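Local coordinates for protein COG0778: Nitroreductase (Streptococcus pneumoniae, PDB 2B67) that binds flavin mononucleotide and, as a nitroreductase family member, probably passes electrons from a reduced nicotinamide cofactor to nitro compounds or other acceptors, at residues A[8-13]-A[142-147]; A[22-27]-A[182-187]. One frame throughout, in Å; residues are numbered along the deposited sequence.

Interaction 1: A[8-13]-A[142-147]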
ATOM      1  N   GLU A   8       1.713  -0.474 -18.761  1.00 28.62           N
ATOM      2  CA  GLU A   8       2.604   0.546 -19.314  1.00 29.15           C
ATOM      3  C   GLU A   8       2.999   1.593 -18.248  1.00 27.39           C
ATOM      4  O   GLU A   8       4.171   1.974 -18.166  1.00 26.25           O
ATOM      5  CB  GLU A   8       1.953   1.215 -20.530  1.00 29.29           C
ATOM      6  CG  GLU A   8       2.934   1.984 -21.422  1.00 33.48           C
ATOM      7  CD  GLU A   8       2.279   3.065 -22.305  1.00 33.90           C
ATOM      8  OE1 GLU A   8       3.049   3.920 -22.845  1.00 38.51           O
ATOM      9  OE2 GLU A   8       1.018   3.067 -22.452  1.00 39.15           O
ATOM     10  N   LEU A   9       2.029   2.032 -17.424  1.00 25.24           N
ATOM     11  CA  LEU A   9       2.320   2.922 -16.290  1.00 23.40           C
ATOM     12  C   LEU A   9       3.349   2.291 -15.355  1.00 22.77           C
ATOM     13  O   LEU A   9       4.324   2.920 -14.964  1.00 21.56           O
ATOM     14  CB  LEU A   9       1.043   3.205 -15.490  1.00 23.69           C
ATOM     15  CG  LEU A   9       0.701   4.633 -15.046  1.00 23.00           C
ATOM     16  CD1 LEU A   9      -0.215   4.659 -13.828  1.00 18.95           C
ATOM     17  CD2 LEU A   9       1.924   5.492 -14.825  1.00 19.14           C
ATOM     18  N   ASN A  10       3.108   1.040 -14.988  1.00 22.32           N
ATOM     19  CA  ASN A  10       3.963   0.319 -14.048  1.00 22.69           C
ATOM     20  C   ASN A  10       5.376   0.131 -14.547  1.00 23.56           C
ATOM     21  O   ASN A  10       6.321   0.233 -13.790  1.00 23.53           O
ATOM     22  CB  ASN A  10       3.349  -1.030 -13.690  1.00 21.53           C
ATOM     23  CG  ASN A  10       2.569  -0.975 -12.386  1.00 22.14           C
ATOM     24  OD1 ASN A  10       3.124  -1.129 -11.287  1.00 20.78           O
ATOM     25  ND2 ASN A  10       1.292  -0.723 -12.501  1.00 20.73           N
ATOM     26  N   LYS A  11       5.513  -0.113 -15.846  1.00 25.52           N
ATOM     27  CA  LYS A  11       6.832  -0.326 -16.432  1.00 27.25           C
ATOM     28  C   LYS A  11       7.640   0.966 -16.467  1.00 27.03           C
ATOM     29  O   LYS A  11       8.861   0.932 -16.526  1.00 27.72           O
ATOM     30  CB  LYS A  11       6.731  -0.970 -17.816  1.00 27.98           C
ATOM     31  CG  LYS A  11       6.616  -2.495 -17.797  1.00 30.35           C
ATOM     32  CD  LYS A  11       7.133  -3.070 -19.128  1.00 35.87           C
ATOM     33  CE  LYS A  11       6.207  -4.125 -19.732  1.00 37.61           C
ATOM     34  NZ  LYS A  11       5.961  -3.810 -21.178  1.00 40.29           N
ATOM     35  N   LYS A  12       6.970   2.108 -16.388  1.00 26.71           N
ATOM     36  CA  LYS A  12       7.745   3.327 -16.266  1.00 26.77           C
ATOM     37  C   LYS A  12       7.973   3.893 -14.867  1.00 25.80           C
ATOM     38  O   LYS A  12       8.669   4.887 -14.745  1.00 24.88           O
ATOM     39  CB  LYS A  12       7.302   4.397 -17.257  1.00 27.65           C
ATOM     40  CG  LYS A  12       5.888   4.756 -17.215  1.00 30.54           C
ATOM     41  CD  LYS A  12       5.488   5.194 -18.641  1.00 34.62           C
ATOM     42  CE  LYS A  12       4.524   6.351 -18.582  1.00 35.86           C
ATOM     43  NZ  LYS A  12       3.643   6.278 -19.760  1.00 40.76           N
ATOM     44  N   ARG A  13       7.409   3.272 -13.828  1.00 24.43           N
ATOM     45  CA  ARG A  13       7.729   3.663 -12.458  1.00 23.47           C
ATOM     46  C   ARG A  13       9.073   3.019 -12.088  1.00 23.62           C
ATOM     47  O   ARG A  13       9.239   1.821 -12.216  1.00 23.39           O
ATOM     48  CB  ARG A  13       6.632   3.246 -11.472  1.00 22.71           C
ATOM     49  CG  ARG A  13       6.851   3.794 -10.055  1.00 22.77           C
ATOM     50  CD  ARG A  13       6.575   2.796  -8.952  1.00 21.97           C
ATOM     51  NE  ARG A  13       7.014   1.423  -9.235  1.00 20.43           N
ATOM     52  CZ  ARG A  13       8.196   0.902  -8.921  1.00 21.06           C
ATOM     53  NH1 ARG A  13       9.129   1.622  -8.319  1.00 19.39           N
ATOM     54  NH2 ARG A  13       8.448  -0.371  -9.209  1.00 20.37           N
ATOM     55  N   LEU A 142       0.027   7.192  -4.988  1.00 12.77           N
ATOM     56  CA  LEU A 142       0.775   8.464  -5.137  1.00 13.44           C
ATOM     57  C   LEU A 142       1.944   8.371  -6.125  1.00 12.61           C
ATOM     58  O   LEU A 142       2.099   9.240  -6.994  1.00 12.00           O
ATOM     59  CB  LEU A 142       1.303   8.934  -3.785  1.00 13.37           C
ATOM     60  CG  LEU A 142       2.241  10.152  -3.811  1.00 15.31           C
ATOM     61  CD1 LEU A 142       1.521  11.349  -4.456  1.00 14.69           C
ATOM     62  CD2 LEU A 142       2.751  10.478  -2.387  1.00 15.53           C
ATOM     63  N   VAL A 143       2.773   7.334  -5.989  1.00 12.83           N
ATOM     64  CA  VAL A 143       3.898   7.208  -6.913  1.00 12.92           C
ATOM     65  C   VAL A 143       3.445   6.949  -8.358  1.00 13.56           C
ATOM     66  O   VAL A 143       4.091   7.421  -9.334  1.00 13.15           O
ATOM     67  CB  VAL A 143       5.004   6.223  -6.441  1.00 14.23           C
ATOM     68  CG1 VAL A 143       5.608   6.669  -5.108  1.00 12.23           C
ATOM     69  CG2 VAL A 143       4.519   4.816  -6.381  1.00 14.31           C
ATOM     70  N   LEU A 144       2.342   6.205  -8.497  1.00 12.37           N
ATOM     71  CA  LEU A 144       1.749   5.963  -9.817  1.00 13.39           C
ATOM     72  C   LEU A 144       1.180   7.234 -10.411  1.00 13.24           C
ATOM     73  O   LEU A 144       1.391   7.513 -11.609  1.00 13.47           O
ATOM     74  CB  LEU A 144       0.669   4.866  -9.770  1.00 13.43           C
ATOM     75  CG  LEU A 144       1.222   3.459  -9.526  1.00 13.70           C
ATOM     76  CD1 LEU A 144       0.043   2.525  -9.137  1.00 15.91           C
ATOM     77  CD2 LEU A 144       1.953   2.971 -10.755  1.00 12.64           C
ATOM     78  N   ALA A 145       0.494   8.018  -9.576  1.00 12.65           N
ATOM     79  CA  ALA A 145      -0.030   9.301 -10.030  1.00 13.47           C
ATOM     80  C   ALA A 145       1.096  10.251 -10.491  1.00 12.87           C
ATOM     81  O   ALA A 145       0.959  10.930 -11.495  1.00 14.38           O
ATOM     82  CB  ALA A 145      -0.962   9.960  -8.960  1.00 11.69           C
ATOM     83  N   LEU A 146       2.206  10.283  -9.764  1.00 13.44           N
ATOM     84  CA  LEU A 146       3.391  11.077 -10.142  1.00 13.41           C
ATOM     85  C   LEU A 146       3.968  10.605 -11.472  1.00 14.61           C
ATOM     86  O   LEU A 146       4.268  11.424 -12.390  1.00 14.14           O
ATOM     87  CB  LEU A 146       4.467  10.976  -9.040  1.00 12.94           C
ATOM     88  CG  LEU A 146       4.136  11.773  -7.756  1.00 14.07           C
ATOM     89  CD1 LEU A 146       5.102  11.487  -6.586  1.00 13.22           C
ATOM     90  CD2 LEU A 146       4.036  13.277  -8.033  1.00 11.97           C
ATOM     91  N   THR A 147       4.113   9.279 -11.569  1.00 15.16           N
ATOM     92  CA  THR A 147       4.615   8.609 -12.758  1.00 15.66           C
ATOM     93  C   THR A 147       3.752   8.967 -13.947  1.00 17.03           C
ATOM     94  O   THR A 147       4.277   9.316 -14.995  1.00 16.33           O
ATOM     95  CB  THR A 147       4.639   7.072 -12.597  1.00 15.62           C
ATOM     96  OG1 THR A 147       5.499   6.708 -11.504  1.00 15.12           O
ATOM     97  CG2 THR A 147       5.133   6.391 -13.895  1.00 15.69           C
TER

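Interaction 2: A[22-27]-A[182-187]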
ATOM      1  N   LYS A  22      15.218  20.315 -13.019  1.00 18.37           N
ATOM      2  CA  LYS A  22      13.894  20.761 -13.436  1.00 18.70           C
ATOM      3  C   LYS A  22      12.975  20.938 -12.223  1.00 19.70           C
ATOM      4  O   LYS A  22      12.912  20.075 -11.327  1.00 18.01           O
ATOM      5  CB  LYS A  22      13.244  19.775 -14.447  1.00 18.57           C
ATOM      6  CG  LYS A  22      11.850  20.248 -14.941  1.00 20.02           C
ATOM      7  CD  LYS A  22      11.247  19.328 -15.990  1.00 18.93           C
ATOM      8  CE  LYS A  22       9.845  19.758 -16.350  1.00 19.74           C
ATOM      9  NZ  LYS A  22       9.207  18.754 -17.268  1.00 22.05           N
ATOM     10  N   LEU A  23      12.248  22.057 -12.237  1.00 20.18           N
ATOM     11  CA  LEU A  23      11.409  22.458 -11.155  1.00 21.27           C
ATOM     12  C   LEU A  23      10.148  21.563 -11.121  1.00 21.95           C
ATOM     13  O   LEU A  23       9.661  21.131 -12.163  1.00 22.45           O
ATOM     14  CB  LEU A  23      11.049  23.946 -11.329  1.00 22.48           C
ATOM     15  CG  LEU A  23      12.170  25.010 -11.308  1.00 23.03           C
ATOM     16  CD1 LEU A  23      11.573  26.388 -11.478  1.00 25.59           C
ATOM     17  CD2 LEU A  23      12.944  24.932  -9.981  1.00 23.48           C
ATOM     18  N   VAL A  24       9.654  21.248  -9.924  1.00 21.63           N
ATOM     19  CA  VAL A  24       8.447  20.456  -9.803  1.00 20.89           C
ATOM     20  C   VAL A  24       7.314  21.391  -9.410  1.00 21.82           C
ATOM     21  O   VAL A  24       7.336  21.948  -8.328  1.00 22.78           O
ATOM     22  CB  VAL A  24       8.584  19.298  -8.755  1.00 21.29           C
ATOM     23  CG1 VAL A  24       7.201  18.627  -8.522  1.00 19.32           C
ATOM     24  CG2 VAL A  24       9.623  18.283  -9.208  1.00 16.97           C
ATOM     25  N   ASP A  25       6.336  21.537 -10.303  1.00 21.90           N
ATOM     26  CA  ASP A  25       5.204  22.473 -10.180  1.00 23.01           C
ATOM     27  C   ASP A  25       4.297  22.014  -9.027  1.00 23.09           C
ATOM     28  O   ASP A  25       3.814  20.889  -9.066  1.00 21.32           O
ATOM     29  CB  ASP A  25       4.428  22.422 -11.510  1.00 23.23           C
ATOM     30  CG  ASP A  25       3.406  23.551 -11.680  1.00 26.18           C
ATOM     31  OD1 ASP A  25       2.933  24.169 -10.711  1.00 25.91           O
ATOM     32  OD2 ASP A  25       3.045  23.799 -12.850  1.00 32.87           O
ATOM     33  N   PRO A  26       4.115  22.862  -7.977  1.00 23.90           N
ATOM     34  CA  PRO A  26       3.165  22.527  -6.898  1.00 25.02           C
ATOM     35  C   PRO A  26       1.751  22.198  -7.352  1.00 25.48           C
ATOM     36  O   PRO A  26       1.078  21.458  -6.656  1.00 26.38           O
ATOM     37  CB  PRO A  26       3.181  23.756  -5.979  1.00 24.70           C
ATOM     38  CG  PRO A  26       3.888  24.846  -6.772  1.00 24.92           C
ATOM     39  CD  PRO A  26       4.805  24.140  -7.722  1.00 24.19           C
ATOM     40  N   LYS A  27       1.308  22.696  -8.510  1.00 26.68           N
ATOM     41  CA  LYS A  27       0.013  22.258  -9.075  1.00 26.88           C
ATOM     42  C   LYS A  27       0.010  20.746  -9.399  1.00 25.80           C
ATOM     43  O   LYS A  27      -0.981  20.064  -9.151  1.00 24.89           O
ATOM     44  CB  LYS A  27      -0.410  23.070 -10.315  1.00 27.68           C
ATOM     45  CG  LYS A  27      -0.320  24.605 -10.157  1.00 32.60           C
ATOM     46  CD  LYS A  27      -1.263  25.195  -9.083  1.00 38.67           C
ATOM     47  CE  LYS A  27      -2.380  26.083  -9.688  1.00 42.47           C
ATOM     48  NZ  LYS A  27      -2.074  27.554  -9.643  1.00 44.20           N
ATOM     49  N   VAL A 182      10.589  13.432  -4.715  1.00 15.40           N
ATOM     50  CA  VAL A 182       9.860  13.749  -5.950  1.00 14.99           C
ATOM     51  C   VAL A 182      10.719  14.605  -6.854  1.00 16.16           C
ATOM     52  O   VAL A 182      11.298  15.600  -6.412  1.00 15.50           O
ATOM     53  CB  VAL A 182       8.511  14.428  -5.663  1.00 14.61           C
ATOM     54  CG1 VAL A 182       7.730  14.586  -6.973  1.00 13.99           C
ATOM     55  CG2 VAL A 182       7.682  13.547  -4.676  1.00 12.17           C
ATOM     56  N   GLY A 183      10.850  14.182  -8.100  1.00 16.43           N
ATOM     57  CA  GLY A 183      11.634  14.942  -9.050  1.00 18.09           C
ATOM     58  C   GLY A 183      11.738  14.257 -10.376  1.00 19.41           C
ATOM     59  O   GLY A 183      11.334  13.102 -10.548  1.00 18.62           O
ATOM     60  N   TYR A 184      12.313  14.969 -11.335  1.00 21.82           N
ATOM     61  CA  TYR A 184      12.573  14.394 -12.639  1.00 23.41           C
ATOM     62  C   TYR A 184      13.900  13.675 -12.612  1.00 25.83           C
ATOM     63  O   TYR A 184      14.843  14.130 -11.957  1.00 27.17           O
ATOM     64  CB  TYR A 184      12.549  15.504 -13.680  1.00 22.61           C
ATOM     65  CG  TYR A 184      11.185  16.118 -13.796  1.00 21.83           C
ATOM     66  CD1 TYR A 184      10.844  17.251 -13.056  1.00 18.51           C
ATOM     67  CD2 TYR A 184      10.217  15.548 -14.628  1.00 19.05           C
ATOM     68  CE1 TYR A 184       9.573  17.831 -13.182  1.00 19.88           C
ATOM     69  CE2 TYR A 184       8.955  16.115 -14.749  1.00 19.06           C
ATOM     70  CZ  TYR A 184       8.638  17.250 -14.024  1.00 19.87           C
ATOM     71  OH  TYR A 184       7.376  17.809 -14.130  1.00 20.57           O
ATOM     72  N   THR A 185      13.976  12.562 -13.331  1.00 28.60           N
ATOM     73  CA  THR A 185      15.099  11.625 -13.255  1.00 31.16           C
ATOM     74  C   THR A 185      16.241  11.940 -14.216  1.00 33.11           C
ATOM     75  O   THR A 185      16.016  12.135 -15.410  1.00 31.67           O
ATOM     76  CB  THR A 185      14.644  10.236 -13.636  1.00 31.40           C
ATOM     77  OG1 THR A 185      13.414   9.938 -12.962  1.00 33.89           O
ATOM     78  CG2 THR A 185      15.741   9.201 -13.315  1.00 31.60           C
ATOM     79  N   ASP A 186      17.465  11.913 -13.681  1.00 36.00           N
ATOM     80  CA  ASP A 186      18.666  12.214 -14.444  1.00 39.06           C
ATOM     81  C   ASP A 186      19.402  10.951 -14.948  1.00 40.33           C
ATOM     82  O   ASP A 186      20.575  11.022 -15.363  1.00 41.33           O
ATOM     83  CB  ASP A 186      19.606  13.114 -13.629  1.00 39.44           C
ATOM     84  CG  ASP A 186      20.597  13.896 -14.515  1.00 43.51           C
ATOM     85  OD1 ASP A 186      20.189  14.430 -15.592  1.00 46.01           O
ATOM     86  OD2 ASP A 186      21.790  13.971 -14.137  1.00 46.63           O
ATOM     87  N   GLU A 187      18.725   9.805 -14.928  1.00 40.92           N
ATOM     88  CA  GLU A 187      19.307   8.582 -15.477  1.00 42.19           C
ATOM     89  C   GLU A 187      18.277   7.577 -15.949  1.00 42.30           C
ATOM     90  O   GLU A 187      17.239   7.385 -15.315  1.00 41.90           O
ATOM     91  CB  GLU A 187      20.299   7.922 -14.495  1.00 42.02           C
ATOM     92  CG  GLU A 187      19.931   8.050 -13.020  1.00 43.39           C
ATOM     93  CD  GLU A 187      20.713   7.111 -12.105  1.00 43.55           C
ATOM     94  OE1 GLU A 187      21.955   6.990 -12.240  1.00 45.88           O
ATOM     95  OE2 GLU A 187      20.073   6.506 -11.228  1.00 44.98           O
TER
HETATM   96  O   HOH W   1      13.639  17.485 -10.737  1.00 15.13           O
HETATM   97  O   HOH W   2       6.034  19.490 -12.546  1.00 23.56           O

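Interaction 1: A[8-13]-A[142-147]
The carboxamide of N10 makes a van der Waals contact with segment 142-147 of helix 124-148, ND2 of N10 lying 4.1 Å from the methyl CD2 of L144; the same nitrogen makes a weak hydrogen bond to F6 O of its own chain, while OD1 accepts one from N141 of the second subunit. The other flat group, the R13 guanidinium, does not touch 142-147; the methylenes before it do. With CG anti to the backbone N (chi1 -173°), R13 brings that carbon to 3.5 Å from OG1 of T147, and R13 CD then rests against V143 CG2 at 3.9 Å. The charged end goes on to a salt bridge with the FMN phosphate and a hydrogen bond to L38 O of the second subunit, so R13 ties its packing on helix 124-148 to cofactor binding.

T147 illustrates how a buried hydroxyl can be satisfied within its own helix. T147 OG1 donates to V143 O over 2.7 Å, and that carbonyl also takes the T147 N-H from the opposite face of its plane. The methyl T147 CG2, anti to the backbone N, is thereby left to face segment 8-13, where it presses on L9 CD2 at 3.5 Å, closer than usual for two carbons, and adjoins K12 CG. The other L9 methyl, CD1, packs on L144 CD2 at 4.1 Å.

The helical segments run nearly perpendicular, 95° between directions, with their axes 9.6 Å apart at closest approach. L9 and L144 also pack on F6 of the second subunit. Behind the contact, V143 leans on strands 152-156 and 174-183, and L142 and L146 on helix 26-36, so helix 124-148 stands between the sheet and the N-terminal helix 5-12.

Interaction 2: A[22-27]-A[182-187]
K22 lies over the ring of Y184, its CD 3.6 Å from the ring centroid and close to the ring normal, a CH-pi contact. The chain is extended from CB to NZ, which carries the methylenes on across the same face until K22 NZ stands 4.0 Å from the Y184 ring centroid in a cation-pi interaction, 30° off the normal. K22 and Y184 both touch crystal neighbours, so the lattice may influence the pair. The K22 carbonyl takes part as well: a water donates to K22 O and accepts from Y184 N, bridging the two backbones.

At L23 the contact passes to the main chain, L23 O lying 3.5 Å from Y184 CE1 at the ring edge. V24 follows, flanking the strand end; V24 CG2 sits 3.9 Å from G183 CA and also touches the tyrosine ring obliquely, while CG1 faces V182 CG1; V77 of the adjacent strand 77-84 packs on both valines.

D25 contributes through its backbone, N donating to a second water that lies in the ring plane and is 2.7 Å from Y184 OH. Its side chain serves helix 26-36 instead: as N-cap, D25 OD1 accepts from K27 N over 3.1 Å, with the donor above the carboxylate plane.

The contact thus grades from apolar packing at the end of strand 174-183 to a tyrosine whose hydroxyl is bonded to a water in the ring plane and one of whose faces carries a lysine. Direct polar bonding between the segments is replaced by two water bridges, and the cation-pi term would be expected to favour the charged form of K22.

Interaction 1 is largely buried, a crossing of helices 5-12 and 124-148 beside the subunit interface and the FMN phosphate; interaction 2 is partly exposed, joining the approach to helix 26-36 to the end of strand 174-183 with no residue of the other subunit touching it. The chemistry follows the setting. Methyl and methylene packing dominates the first, the charged end of R13 being spent on cofactor and partner subunit, whereas the second relies on an aromatic face, a surface lysine and bridging waters. The two meet directly, L146 CD1 lying 3.8 Å from V182 CG2, and helix 26-36 is an element that both contacts share.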